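Local coordinates for putative isochorismatase (Burkholderia xenovorans, PDB 3OQP), which is a putative isochorismatase-family hydrolase, probably acting through a catalytic triad, though its natural substrate is not established, at residues 6-15 with 48-56; 110-120 with 136-147. One frame throughout, in Å; residues are numbered along the deposited sequence.

From the N terminus the chain lays down strand 7-12, climbs through helix 30-47 and returns as strand 51-56, where interaction 1 closes the first loop. It then adds strand 85-89 at one edge of the sheet, passes through helix 100-105 and comes back to place strand 111-115 on the other flank of strand 7-12. Helix 124-132 leads on to strand 136-140, and interaction 2 closes there. The two contacts follow in series, neither nesting nor crossing. Together they build the inner strands of one parallel sheet, and at the carboxyl end of strand 7-12, I12 O probably accepts a hydrogen bond from Y117 N (2.8 Å), tying that strand end to the segment that follows strand 111-115.

Interaction 1 (6-15 with 48-56)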
ATOM      1  N   ARG A   6      -0.905  23.890   0.335  1.00 10.08           N
ATOM      2  CA  ARG A   6      -1.543  24.085   1.649  1.00  9.92           C
ATOM      3  C   ARG A   6      -1.474  22.747   2.381  1.00 11.24           C
ATOM      4  O   ARG A   6      -2.245  21.836   2.106  1.00  9.96           O
ATOM      5  CB  ARG A   6      -2.925  24.618   1.480  1.00 11.85           C
ATOM      6  CG  ARG A   6      -3.750  24.654   2.764  1.00 12.79           C
ATOM      7  CD  ARG A   6      -3.107  25.319   3.943  1.00 11.63           C
ATOM      8  NE  ARG A   6      -4.148  25.536   4.950  1.00 12.65           N
ATOM      9  CZ  ARG A   6      -3.939  26.054   6.138  1.00 13.70           C
ATOM     10  NH1 ARG A   6      -2.687  26.403   6.504  1.00 14.72           N
ATOM     11  NH2 ARG A   6      -4.977  26.152   6.976  1.00 14.47           N
ATOM     12  N   ARG A   7      -0.426  22.610   3.179  1.00 10.75           N
ATOM     13  CA  ARG A   7       0.012  21.365   3.761  1.00 10.39           C
ATOM     14  C   ARG A   7      -0.584  21.204   5.167  1.00 10.33           C
ATOM     15  O   ARG A   7      -0.728  22.178   5.907  1.00 11.58           O
ATOM     16  CB  ARG A   7       1.559  21.257   3.844  1.00  9.90           C
ATOM     17  CG  ARG A   7       2.246  21.204   2.530  1.00 10.61           C
ATOM     18  CD  ARG A   7       3.717  21.607   2.578  1.00 10.95           C
ATOM     19  NE  ARG A   7       4.467  21.145   1.441  1.00 10.65           N
ATOM     20  CZ  ARG A   7       5.175  21.876   0.562  1.00 10.18           C
ATOM     21  NH1 ARG A   7       5.286  23.194   0.673  1.00 11.59           N
ATOM     22  NH2 ARG A   7       5.897  21.265  -0.362  1.00 12.36           N
ATOM     23  N   ALA A   8      -0.842  19.957   5.524  1.00  9.42           N
ATOM     24  CA  ALA A   8      -1.035  19.547   6.911  1.00  9.53           C
ATOM     25  C   ALA A   8       0.063  18.485   7.149  1.00 10.85           C
ATOM     26  O   ALA A   8       0.226  17.592   6.346  1.00 11.62           O
ATOM     27  CB  ALA A   8      -2.466  18.984   7.229  1.00 10.11           C
ATOM     28  N   LEU A   9       0.702  18.548   8.296  1.00  9.18           N
ATOM     29  CA  LEU A   9       1.622  17.507   8.714  1.00  9.45           C
ATOM     30  C   LEU A   9       0.865  16.504   9.613  1.00 10.03           C
ATOM     31  O   LEU A   9       0.334  16.880  10.660  1.00 11.12           O
ATOM     32  CB  LEU A   9       2.766  18.141   9.523  1.00 10.27           C
ATOM     33  CG  LEU A   9       3.803  17.158  10.041  1.00 11.75           C
ATOM     34  CD1 LEU A   9       4.609  16.585   8.880  1.00 11.57           C
ATOM     35  CD2 LEU A   9       4.702  17.847  11.113  1.00 12.65           C
ATOM     36  N   ILE A  10       0.843  15.231   9.203  1.00  8.74           N
ATOM     37  CA  ILE A  10       0.211  14.195  10.055  1.00  8.90           C
ATOM     38  C   ILE A  10       1.312  13.312  10.622  1.00  8.66           C
ATOM     39  O   ILE A  10       2.265  12.957   9.885  1.00 10.23           O
ATOM     40  CB  ILE A  10      -0.811  13.405   9.228  1.00  9.20           C
ATOM     41  CG1 ILE A  10      -1.673  12.534  10.147  1.00  9.44           C
ATOM     42  CG2 ILE A  10      -0.192  12.593   8.099  1.00 10.99           C
ATOM     43  CD1 ILE A  10      -2.934  11.999   9.471  1.00 10.83           C
ATOM     44  N   VAL A  11       1.280  13.115  11.917  1.00  8.86           N
ATOM     45  CA  VAL A  11       2.282  12.414  12.679  1.00  9.59           C
ATOM     46  C   VAL A  11       1.660  11.134  13.143  1.00  8.45           C
ATOM     47  O   VAL A  11       0.826  11.138  14.094  1.00  9.22           O
ATOM     48  CB  VAL A  11       2.724  13.291  13.879  1.00  9.91           C
ATOM     49  CG1 VAL A  11       3.830  12.613  14.630  1.00 10.11           C
ATOM     50  CG2 VAL A  11       3.234  14.652  13.328  1.00 10.31           C
ATOM     51  N   ILE A  12       1.902  10.007  12.482  1.00  8.84           N
ATOM     52  CA  ILE A  12       1.133   8.776  12.631  1.00  9.78           C
ATOM     53  C   ILE A  12       1.779   7.848  13.633  1.00  8.59           C
ATOM     54  O   ILE A  12       2.921   7.371  13.465  1.00  9.54           O
ATOM     55  CB  ILE A  12       0.977   8.048  11.270  1.00  9.32           C
ATOM     56  CG1 ILE A  12       0.232   8.968  10.281  1.00  9.65           C
ATOM     57  CG2 ILE A  12       0.198   6.765  11.479  1.00 11.51           C
ATOM     58  CD1 ILE A  12       0.012   8.385   8.898  1.00 10.63           C
ATOM     59  N   ASP A  13       1.039   7.578  14.699  1.00 10.05           N
ATOM     60  CA  ASP A  13       1.341   6.504  15.653  1.00  9.21           C
ATOM     61  C   ASP A  13       2.764   6.548  16.201  1.00  8.93           C
ATOM     62  O   ASP A  13       3.427   5.505  16.331  1.00 10.45           O
ATOM     63  CB  ASP A  13       1.036   5.136  15.075  1.00  9.79           C
ATOM     64  CG  ASP A  13      -0.422   4.965  14.651  1.00 12.64           C
ATOM     65  OD1 ASP A  13      -1.261   5.864  14.864  1.00 12.90           O
ATOM     66  OD2 ASP A  13      -0.740   3.877  14.068  1.00 12.52           O
ATOM     67  N   VAL A  14       3.204   7.728  16.634  1.00  9.62           N
ATOM     68  CA  VAL A  14       4.493   7.885  17.245  1.00  9.62           C
ATOM     69  C   VAL A  14       4.385   7.600  18.722  1.00  9.73           C
ATOM     70  O   VAL A  14       4.317   8.502  19.563  1.00 12.60           O
ATOM     71  CB  VAL A  14       5.167   9.241  16.811  1.00 10.17           C
ATOM     72  CG1 VAL A  14       6.556   9.403  17.523  1.00 11.69           C
ATOM     73  CG2 VAL A  14       5.317   9.393  15.274  1.00 10.21           C
ATOM     74  N   GLN A  15       4.360   6.295  18.971  1.00  9.94           N
ATOM     75  CA  GLN A  15       4.053   5.697  20.254  1.00 10.18           C
ATOM     76  C   GLN A  15       5.165   4.837  20.772  1.00 10.40           C
ATOM     77  O   GLN A  15       6.050   4.367  20.016  1.00 11.80           O
ATOM     78  CB  GLN A  15       2.781   4.874  20.050  1.00 10.03           C
ATOM     79  CG  GLN A  15       1.513   5.731  19.871  1.00 12.05           C
ATOM     80  CD  GLN A  15       0.315   4.975  19.336  1.00 11.63           C
ATOM     81  OE1 GLN A  15       0.031   4.969  18.137  1.00 12.44           O
ATOM     82  NE2 GLN A  15      -0.411   4.326  20.234  1.00 11.53           N
ATOM     83  N   GLY A  48       3.004  27.692  10.435  1.00 16.92           N
ATOM     84  CA  GLY A  48       1.562  27.693  10.363  1.00 17.90           C
ATOM     85  C   GLY A  48       0.987  26.527   9.582  1.00 16.98           C
ATOM     86  O   GLY A  48      -0.118  26.590   9.091  1.00 19.75           O
ATOM     87  N   VAL A  49       1.749  25.448   9.448  1.00 13.97           N
ATOM     88  CA  VAL A  49       1.253  24.185   8.887  1.00 12.10           C
ATOM     89  C   VAL A  49       0.534  23.430  10.001  1.00 11.42           C
ATOM     90  O   VAL A  49       1.181  23.127  10.986  1.00 13.12           O
ATOM     91  CB  VAL A  49       2.448  23.340   8.371  1.00 12.39           C
ATOM     92  CG1 VAL A  49       1.986  21.925   7.975  1.00 12.81           C
ATOM     93  CG2 VAL A  49       3.157  24.024   7.189  1.00 13.99           C
ATOM     94  N   PRO A  50      -0.767  23.116   9.841  1.00 12.88           N
ATOM     95  CA  PRO A  50      -1.453  22.385  10.895  1.00 13.47           C
ATOM     96  C   PRO A  50      -0.792  21.032  11.125  1.00 12.73           C
ATOM     97  O   PRO A  50      -0.400  20.351  10.172  1.00 14.20           O
ATOM     98  CB  PRO A  50      -2.885  22.240  10.346  1.00 14.41           C
ATOM     99  CG  PRO A  50      -3.057  23.299   9.365  1.00 15.05           C
ATOM    100  CD  PRO A  50      -1.706  23.548   8.799  1.00 12.86           C
ATOM    101  N   VAL A  51      -0.714  20.650  12.389  1.00 10.61           N
ATOM    102  CA  VAL A  51      -0.125  19.428  12.824  1.00 10.41           C
ATOM    103  C   VAL A  51      -1.197  18.527  13.399  1.00 10.25           C
ATOM    104  O   VAL A  51      -1.962  18.910  14.337  1.00 11.84           O
ATOM    105  CB  VAL A  51       0.936  19.701  13.904  1.00 11.30           C
ATOM    106  CG1 VAL A  51       1.480  18.358  14.501  1.00 13.29           C
ATOM    107  CG2 VAL A  51       2.074  20.537  13.306  1.00 12.06           C
ATOM    108  N   VAL A  52      -1.351  17.317  12.861  1.00  9.83           N
ATOM    109  CA  VAL A  52      -2.382  16.340  13.274  1.00 10.15           C
ATOM    110  C   VAL A  52      -1.696  15.136  13.869  1.00  9.52           C
ATOM    111  O   VAL A  52      -0.797  14.566  13.208  1.00 10.92           O
ATOM    112  CB  VAL A  52      -3.197  15.853  12.048  1.00 11.58           C
ATOM    113  CG1 VAL A  52      -4.247  14.802  12.477  1.00 14.29           C
ATOM    114  CG2 VAL A  52      -3.803  17.029  11.283  1.00 13.89           C
ATOM    115  N   ILE A  53      -1.996  14.784  15.107  1.00  9.72           N
ATOM    116  CA  ILE A  53      -1.464  13.617  15.761  1.00  9.95           C
ATOM    117  C   ILE A  53      -2.473  12.471  15.662  1.00  9.45           C
ATOM    118  O   ILE A  53      -3.653  12.636  15.940  1.00 10.75           O
ATOM    119  CB  ILE A  53      -1.206  13.933  17.259  1.00 12.15           C
ATOM    120  CG1 ILE A  53      -0.215  15.075  17.422  1.00 13.91           C
ATOM    121  CG2 ILE A  53      -0.779  12.693  18.062  1.00 13.94           C
ATOM    122  CD1 ILE A  53       1.069  14.914  16.726  1.00 14.14           C
ATOM    123  N   VAL A  54      -1.975  11.284  15.331  1.00  9.48           N
ATOM    124  CA  VAL A  54      -2.766  10.052  15.233  1.00  9.90           C
ATOM    125  C   VAL A  54      -2.223   9.096  16.298  1.00  9.34           C
ATOM    126  O   VAL A  54      -0.988   8.912  16.364  1.00 10.44           O
ATOM    127  CB  VAL A  54      -2.670   9.425  13.858  1.00 10.27           C
ATOM    128  CG1 VAL A  54      -3.529   8.151  13.779  1.00 11.15           C
ATOM    129  CG2 VAL A  54      -3.039  10.476  12.764  1.00 10.92           C
ATOM    130  N   GLN A  55      -3.120   8.459  17.053  1.00  9.90           N
ATOM    131  CA  GLN A  55      -2.756   7.467  18.049  1.00 10.71           C
ATOM    132  C   GLN A  55      -3.558   6.201  17.765  1.00  9.89           C
ATOM    133  O   GLN A  55      -4.802   6.257  17.675  1.00 11.93           O
ATOM    134  CB  GLN A  55      -3.022   8.034  19.448  1.00 11.23           C
ATOM    135  CG  GLN A  55      -2.549   7.153  20.588  1.00 12.60           C
ATOM    136  CD  GLN A  55      -2.699   7.818  21.966  1.00 12.88           C
ATOM    137  OE1 GLN A  55      -3.398   8.818  22.122  1.00 15.38           O
ATOM    138  NE2 GLN A  55      -1.925   7.338  22.921  1.00 14.92           N
ATOM    139  N   ASN A  56      -2.877   5.063  17.748  1.00 10.57           N
ATOM    140  CA  ASN A  56      -3.449   3.779  17.403  1.00 10.55           C
ATOM    141  C   ASN A  56      -3.685   2.975  18.696  1.00 11.46           C
ATOM    142  O   ASN A  56      -2.740   2.806  19.476  1.00 12.93           O
ATOM    143  CB  ASN A  56      -2.512   3.014  16.471  1.00 11.67           C
ATOM    144  CG  ASN A  56      -3.058   1.694  16.028  1.00 14.54           C
ATOM    145  OD1 ASN A  56      -3.806   1.654  15.050  1.00 15.65           O
ATOM    146  ND2 ASN A  56      -2.719   0.587  16.755  1.00 16.43           N
TER
HETATM  147  O   HOH W   1       1.515  10.187  16.724  1.00 10.86           O
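L9 and V11 exchange backbone hydrogen bonds with P50, V52 and V54 along two parallel strands, 7-12 and 51-56, the two arms of a beta-alpha-beta crossover through helix 30-47 in the alpha/beta fold of the isochorismatase family. L9 N donates to P50 O and L9 O accepts from V52 N, both at 2.8 Å, and V11 repeats the pattern with V52 O and V54 N. P50 O still receives L9 N, but proline has no N-H to continue the pattern; its CD lies 3.3 Å from R7 O, which is buried without a hydrogen-bond partner, while its ring lies at about a right angle to the side chain of R6.

Alternating branched aliphatic residues fill both faces. On one, the CG1 and CD1 atoms of I10 both meet V54 CG2, the former at 3.6 Å; on the other, V11 and I53 lie side by side, with I53 CD1 reaching V11 CB at 3.7 Å. Helix 100-105 covers the first face around I10 and V52.

Beyond the strand, D13 turns the backbone aside with positive phi (53°), and Q15 takes over the pairing with its amide. OE1 accepts from N56 N at 2.9 Å, and NE2 donates almost straight (178°) to N56 O, which lies in the Q15 amide plane; a glutamine, carrying both donor and acceptor, thus imitates a peptide group. NE2 also donates to A72 O. D13 OD2 sits against N56 CB and forms a salt bridge with K89, which also donates to N56 OD1; D13 and K89 are consistent with the Asp and Lys of the family's Asp-Lys-Cys triad.

Where the strands part, a water bridges the two segments: it donates to V11 O and to V54 O (2.8 Å), the latter also accepting from D13 N, and it takes the N-H of V14 at 3.0 Å.

Interaction 2 (110-120 with 136-147); sequences DTLTVTGYMTH and AVEFLHDATGSV
E138 OE1 accepts from T113 OG1 at 2.7 Å through its anti lone pair, while E138 OE2 forms a salt bridge with R7. The extended glutamate chain (chi2 171°) stands out from the strand, on the face it shares with T111 and T113, and T111 CG2 packs on its carboxylate carbon CD at 3.5 Å. Threonine suits both places: each gives the acid one branch, a hydroxyl at 113 and a methyl at 111. The methyl of T113 turns instead to L140, whose CD1 also lies beside T115 CG2.

Beneath these side chains, strands 111-115 and 136-140 run parallel, from A136 N on D110 O to L140 N on V114 O. A type I turn, L140 to A143, then breaks the pairing; L140 O accepts A143 N and T144 OG1 from opposite faces of its plane. G116 N rejoins the segments on A143 O (2.9 Å, 174°), lying in the carbonyl plane. G116 and G145 adopt backbone angles at which a CB would strike the preceding carbonyl.

A cis peptide precedes M118, present as selenomethionine, whose N bonds to the sulfinoalanine at position 122, probably the oxidised nucleophile. T119 N approaches G145 O from above its carbonyl plane at 2.8 Å. H120 ND1 and S146 OG share a bond of 2.9 Å, and H120 NE2 meets Y149 OH.

Strand 7-12 flanks L112 and V114, helix 30-47 receives the ring of Y117, and helix 158-173 packs on T119 and H120, while M118 touches I197 of the second subunit.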
ATOM      1  N   ASP A 110      -4.604  20.784   0.622  1.00 11.04           N
ATOM      2  CA  ASP A 110      -4.489  20.138  -0.662  1.00 10.99           C
ATOM      3  C   ASP A 110      -3.347  19.127  -0.669  1.00 10.44           C
ATOM      4  O   ASP A 110      -3.232  18.340  -1.638  1.00 12.38           O
ATOM      5  CB  ASP A 110      -4.400  21.116  -1.859  1.00 11.08           C
ATOM      6  CG  ASP A 110      -3.178  21.986  -1.889  1.00 13.01           C
ATOM      7  OD1 ASP A 110      -2.202  21.765  -1.136  1.00 12.07           O
ATOM      8  OD2 ASP A 110      -3.206  22.937  -2.724  1.00 14.19           O
ATOM      9  N   THR A 111      -2.535  19.105   0.390  1.00  9.94           N
ATOM     10  CA  THR A 111      -1.295  18.325   0.455  1.00 10.01           C
ATOM     11  C   THR A 111      -1.127  17.769   1.856  1.00 10.75           C
ATOM     12  O   THR A 111      -1.100  18.543   2.809  1.00 11.27           O
ATOM     13  CB  THR A 111      -0.064  19.182   0.087  1.00 10.71           C
ATOM     14  OG1 THR A 111      -0.287  19.794  -1.173  1.00 12.74           O
ATOM     15  CG2 THR A 111       1.219  18.378  -0.005  1.00 11.56           C
ATOM     16  N   LEU A 112      -1.043  16.427   1.978  1.00 10.26           N
ATOM     17  CA  LEU A 112      -0.904  15.803   3.283  1.00  9.94           C
ATOM     18  C   LEU A 112       0.518  15.307   3.395  1.00  8.73           C
ATOM     19  O   LEU A 112       0.948  14.502   2.555  1.00  9.75           O
ATOM     20  CB  LEU A 112      -1.867  14.629   3.417  1.00 10.68           C
ATOM     21  CG  LEU A 112      -1.878  13.902   4.744  1.00 11.46           C
ATOM     22  CD1 LEU A 112      -2.420  14.789   5.915  1.00 12.65           C
ATOM     23  CD2 LEU A 112      -2.682  12.592   4.616  1.00 15.02           C
ATOM     24  N   THR A 113       1.266  15.824   4.369  1.00  8.81           N
ATOM     25  CA  THR A 113       2.672  15.440   4.565  1.00  8.33           C
ATOM     26  C   THR A 113       2.712  14.386   5.695  1.00  8.17           C
ATOM     27  O   THR A 113       2.321  14.629   6.848  1.00  9.69           O
ATOM     28  CB  THR A 113       3.517  16.630   4.988  1.00 10.08           C
ATOM     29  OG1 THR A 113       3.342  17.700   4.037  1.00 10.52           O
ATOM     30  CG2 THR A 113       5.039  16.273   5.031  1.00  9.04           C
ATOM     31  N   VAL A 114       3.190  13.180   5.365  1.00  8.89           N
ATOM     32  CA  VAL A 114       3.125  12.017   6.245  1.00  9.81           C
ATOM     33  C   VAL A 114       4.479  11.765   6.910  1.00  8.21           C
ATOM     34  O   VAL A 114       5.548  11.676   6.259  1.00  9.63           O
ATOM     35  CB  VAL A 114       2.708  10.788   5.449  1.00  9.95           C
ATOM     36  CG1 VAL A 114       2.773   9.498   6.290  1.00 13.15           C
ATOM     37  CG2 VAL A 114       1.294  11.008   4.921  1.00 10.51           C
ATOM     38  N   THR A 115       4.414  11.609   8.230  1.00  8.80           N
ATOM     39  CA  THR A 115       5.498  11.167   9.079  1.00  8.78           C
ATOM     40  C   THR A 115       4.912  10.122  10.067  1.00  8.47           C
ATOM     41  O   THR A 115       3.676  10.003  10.243  1.00  8.95           O
ATOM     42  CB  THR A 115       6.120  12.342   9.883  1.00  9.84           C
ATOM     43  OG1 THR A 115       5.136  12.870  10.797  1.00 10.92           O
ATOM     44  CG2 THR A 115       6.691  13.395   8.942  1.00 11.31           C
ATOM     45  N   GLY A 116       5.801   9.426  10.710  1.00  8.90           N
ATOM     46  CA  GLY A 116       5.451   8.442  11.694  1.00  8.40           C
ATOM     47  C   GLY A 116       5.514   7.027  11.127  1.00  8.42           C
ATOM     48  O   GLY A 116       6.154   6.771  10.113  1.00  9.90           O
ATOM     49  N   TYR A 117       4.908   6.114  11.865  1.00  8.37           N
ATOM     50  CA  TYR A 117       5.123   4.692  11.706  1.00 10.17           C
ATOM     51  C   TYR A 117       3.825   3.914  11.558  1.00  8.58           C
ATOM     52  O   TYR A 117       2.798   4.292  12.111  1.00  9.84           O
ATOM     53  CB  TYR A 117       5.833   4.142  12.964  1.00 10.45           C
ATOM     54  CG  TYR A 117       7.070   4.926  13.394  1.00  9.74           C
ATOM     55  CD1 TYR A 117       8.154   5.105  12.559  1.00 10.20           C
ATOM     56  CD2 TYR A 117       7.095   5.559  14.623  1.00 10.25           C
ATOM     57  CE1 TYR A 117       9.264   5.870  12.988  1.00  9.79           C
ATOM     58  CE2 TYR A 117       8.200   6.276  15.077  1.00 12.33           C
ATOM     59  CZ  TYR A 117       9.292   6.444  14.242  1.00 11.70           C
ATOM     60  OH  TYR A 117      10.346   7.232  14.704  1.00 11.56           O
HETATM   61  N   MSE A 118       3.852   2.746  10.900  1.00  9.06           N
HETATM   62  CA  MSE A 118       4.967   2.244  10.122  1.00  8.13           C
HETATM   63  C   MSE A 118       4.784   2.623   8.655  1.00  8.11           C
HETATM   64  O   MSE A 118       3.682   2.690   8.124  1.00  9.01           O
HETATM   65  CB  MSE A 118       5.069   0.750  10.152  1.00 10.08           C
HETATM   66  CG  MSE A 118       5.319   0.281  11.562  1.00 10.82           C
HETATM   67 SE   MSE A 118       5.349  -1.725  11.789  0.75  9.47          SE
HETATM   68  CE  MSE A 118       3.552  -1.979  11.684  1.00 12.84           C
ATOM     69  N   THR A 119       5.901   2.782   7.951  1.00  8.25           N
ATOM     70  CA  THR A 119       6.009   3.081   6.486  1.00  7.75           C
ATOM     71  C   THR A 119       4.980   2.251   5.678  1.00  8.60           C
ATOM     72  O   THR A 119       4.174   2.770   4.903  1.00  8.77           O
ATOM     73  CB  THR A 119       7.394   2.816   5.950  1.00  8.42           C
ATOM     74  OG1 THR A 119       8.239   3.780   6.560  1.00  9.21           O
ATOM     75  CG2 THR A 119       7.388   2.933   4.459  1.00  8.76           C
ATOM     76  N   HIS A 120       5.024   0.946   5.885  1.00  8.64           N
ATOM     77  CA  HIS A 120       4.324  -0.060   5.096  1.00  8.42           C
ATOM     78  C   HIS A 120       2.916  -0.436   5.553  1.00  8.64           C
ATOM     79  O   HIS A 120       2.308  -1.283   4.894  1.00  9.52           O
ATOM     80  CB  HIS A 120       5.234  -1.292   5.051  1.00  8.59           C
ATOM     81  CG  HIS A 120       5.488  -1.824   6.403  1.00  8.94           C
ATOM     82  ND1 HIS A 120       6.518  -1.346   7.192  1.00  8.92           N
ATOM     83  CD2 HIS A 120       4.822  -2.743   7.127  1.00 11.58           C
ATOM     84  CE1 HIS A 120       6.405  -1.931   8.394  1.00  9.39           C
ATOM     85  NE2 HIS A 120       5.399  -2.802   8.363  1.00 10.50           N
ATOM     86  N   ALA A 136      -2.917  15.620  -2.761  1.00 11.18           N
ATOM     87  CA  ALA A 136      -1.505  15.364  -2.995  1.00 11.52           C
ATOM     88  C   ALA A 136      -0.914  14.875  -1.692  1.00 10.27           C
ATOM     89  O   ALA A 136      -1.417  15.248  -0.616  1.00 11.13           O
ATOM     90  CB  ALA A 136      -0.840  16.644  -3.455  1.00 11.95           C
ATOM     91  N   VAL A 137       0.117  14.047  -1.758  1.00 10.48           N
ATOM     92  CA  VAL A 137       0.702  13.477  -0.568  1.00 10.49           C
ATOM     93  C   VAL A 137       2.213  13.644  -0.642  1.00  9.92           C
ATOM     94  O   VAL A 137       2.822  13.557  -1.737  1.00 10.19           O
ATOM     95  CB  VAL A 137       0.395  11.979  -0.442  1.00 10.94           C
ATOM     96  CG1 VAL A 137       1.124  11.365   0.803  1.00 12.53           C
ATOM     97  CG2 VAL A 137      -1.110  11.767  -0.350  1.00 13.18           C
ATOM     98  N   GLU A 138       2.834  13.941   0.483  1.00  9.30           N
ATOM     99  CA  GLU A 138       4.277  13.958   0.654  1.00  9.46           C
ATOM    100  C   GLU A 138       4.619  12.930   1.735  1.00  8.36           C
ATOM    101  O   GLU A 138       3.841  12.685   2.683  1.00 10.23           O
ATOM    102  CB  GLU A 138       4.734  15.357   1.077  1.00  9.00           C
ATOM    103  CG  GLU A 138       4.402  16.393   0.002  1.00 10.68           C
ATOM    104  CD  GLU A 138       4.629  17.820   0.406  1.00  9.67           C
ATOM    105  OE1 GLU A 138       4.476  18.151   1.598  1.00 12.01           O
ATOM    106  OE2 GLU A 138       4.907  18.637  -0.508  1.00 13.48           O
ATOM    107  N   PHE A 139       5.793  12.300   1.599  1.00  8.89           N
ATOM    108  CA  PHE A 139       6.254  11.252   2.552  1.00  9.72           C
ATOM    109  C   PHE A 139       7.688  11.554   2.914  1.00  8.01           C
ATOM    110  O   PHE A 139       8.546  11.648   2.001  1.00  9.42           O
ATOM    111  CB  PHE A 139       6.139   9.877   1.884  1.00  8.75           C
ATOM    112  CG  PHE A 139       6.664   8.727   2.693  1.00  8.59           C
ATOM    113  CD1 PHE A 139       5.922   8.170   3.705  1.00  9.35           C
ATOM    114  CD2 PHE A 139       7.902   8.180   2.414  1.00 10.12           C
ATOM    115  CE1 PHE A 139       6.432   7.107   4.392  1.00 10.86           C
ATOM    116  CE2 PHE A 139       8.361   7.080   3.173  1.00 11.07           C
ATOM    117  CZ  PHE A 139       7.644   6.591   4.161  1.00 10.46           C
ATOM    118  N   LEU A 140       7.946  11.779   4.204  1.00  8.75           N
ATOM    119  CA  LEU A 140       9.258  12.120   4.684  1.00  9.63           C
ATOM    120  C   LEU A 140      10.024  10.831   5.029  1.00  8.90           C
ATOM    121  O   LEU A 140       9.768  10.200   6.077  1.00  9.28           O
ATOM    122  CB  LEU A 140       9.194  13.112   5.848  1.00  9.09           C
ATOM    123  CG  LEU A 140       8.410  14.379   5.504  1.00 10.12           C
ATOM    124  CD1 LEU A 140       8.536  15.437   6.614  1.00 11.52           C
ATOM    125  CD2 LEU A 140       8.717  14.953   4.104  1.00 11.99           C
ATOM    126  N   HIS A 141      10.955  10.434   4.137  1.00  9.77           N
ATOM    127  CA  HIS A 141      11.542   9.094   4.202  1.00  9.42           C
ATOM    128  C   HIS A 141      12.427   8.927   5.458  1.00  9.14           C
ATOM    129  O   HIS A 141      12.785   7.808   5.814  1.00 11.89           O
ATOM    130  CB  HIS A 141      12.292   8.736   2.941  1.00 10.30           C
ATOM    131  CG  HIS A 141      13.449   9.616   2.686  1.00 11.97           C
ATOM    132  ND1 HIS A 141      14.570   9.572   3.466  1.00 13.33           N
ATOM    133  CD2 HIS A 141      13.633  10.570   1.761  1.00 13.27           C
ATOM    134  CE1 HIS A 141      15.453  10.416   2.941  1.00 13.90           C
ATOM    135  NE2 HIS A 141      14.887  11.072   1.948  1.00 16.36           N
ATOM    136  N   ASP A 142      12.830  10.022   6.073  1.00  8.65           N
ATOM    137  CA  ASP A 142      13.732  10.003   7.228  1.00  8.43           C
ATOM    138  C   ASP A 142      12.999  10.306   8.537  1.00  8.68           C
ATOM    139  O   ASP A 142      13.632  10.416   9.597  1.00 10.33           O
ATOM    140  CB  ASP A 142      14.916  10.919   6.948  1.00  9.77           C
ATOM    141  CG  ASP A 142      14.518  12.369   6.783  1.00  9.72           C
ATOM    142  OD1 ASP A 142      13.356  12.705   6.922  1.00 12.61           O
ATOM    143  OD2 ASP A 142      15.446  13.148   6.437  1.00 13.16           O
ATOM    144  N   ALA A 143      11.649  10.420   8.475  1.00  8.47           N
ATOM    145  CA  ALA A 143      10.768  10.669   9.605  1.00  8.29           C
ATOM    146  C   ALA A 143       9.684   9.615   9.697  1.00  9.00           C
ATOM    147  O   ALA A 143       8.640   9.847  10.310  1.00  9.43           O
ATOM    148  CB  ALA A 143      10.206  12.066   9.507  1.00  8.76           C
ATOM    149  N   THR A 144      10.005   8.452   9.185  1.00  8.82           N
ATOM    150  CA  THR A 144       9.142   7.291   9.072  1.00  8.70           C
ATOM    151  C   THR A 144       9.967   6.025   9.344  1.00  8.41           C
ATOM    152  O   THR A 144      11.143   6.125   9.663  1.00 10.08           O
ATOM    153  CB  THR A 144       8.461   7.255   7.719  1.00  8.49           C
ATOM    154  OG1 THR A 144       9.446   7.328   6.682  1.00  9.27           O
ATOM    155  CG2 THR A 144       7.496   8.446   7.554  1.00  9.24           C
ATOM    156  N   GLY A 145       9.429   4.832   9.176  1.00  8.69           N
ATOM    157  CA  GLY A 145      10.235   3.628   9.302  1.00  8.41           C
ATOM    158  C   GLY A 145       9.457   2.332   9.382  1.00  8.48           C
ATOM    159  O   GLY A 145       8.202   2.349   9.540  1.00  9.19           O
ATOM    160  N   SER A 146      10.218   1.242   9.301  1.00  9.16           N
ATOM    161  CA  SER A 146       9.701  -0.118   9.236  1.00  9.55           C
ATOM    162  C   SER A 146      10.388  -1.030  10.230  1.00  9.93           C
ATOM    163  O   SER A 146      11.340  -0.629  10.922  1.00  9.97           O
ATOM    164  CB  SER A 146       9.851  -0.711   7.814  1.00 10.65           C
ATOM    165  OG  SER A 146       9.095   0.013   6.851  1.00 11.85           O
ATOM    166  N   VAL A 147       9.831  -2.229  10.322  1.00  9.22           N
ATOM    167  CA  VAL A 147      10.320  -3.338  11.160  1.00  9.81           C
ATOM    168  C   VAL A 147      10.519  -4.493  10.162  1.00  9.84           C
ATOM    169  O   VAL A 147       9.913  -4.512   9.112  1.00 10.37           O
ATOM    170  CB  VAL A 147       9.310  -3.755  12.264  1.00  9.80           C
ATOM    171  CG1 VAL A 147       8.948  -2.528  13.095  1.00 12.28           C
ATOM    172  CG2 VAL A 147       8.062  -4.442  11.704  1.00 11.23           C
TER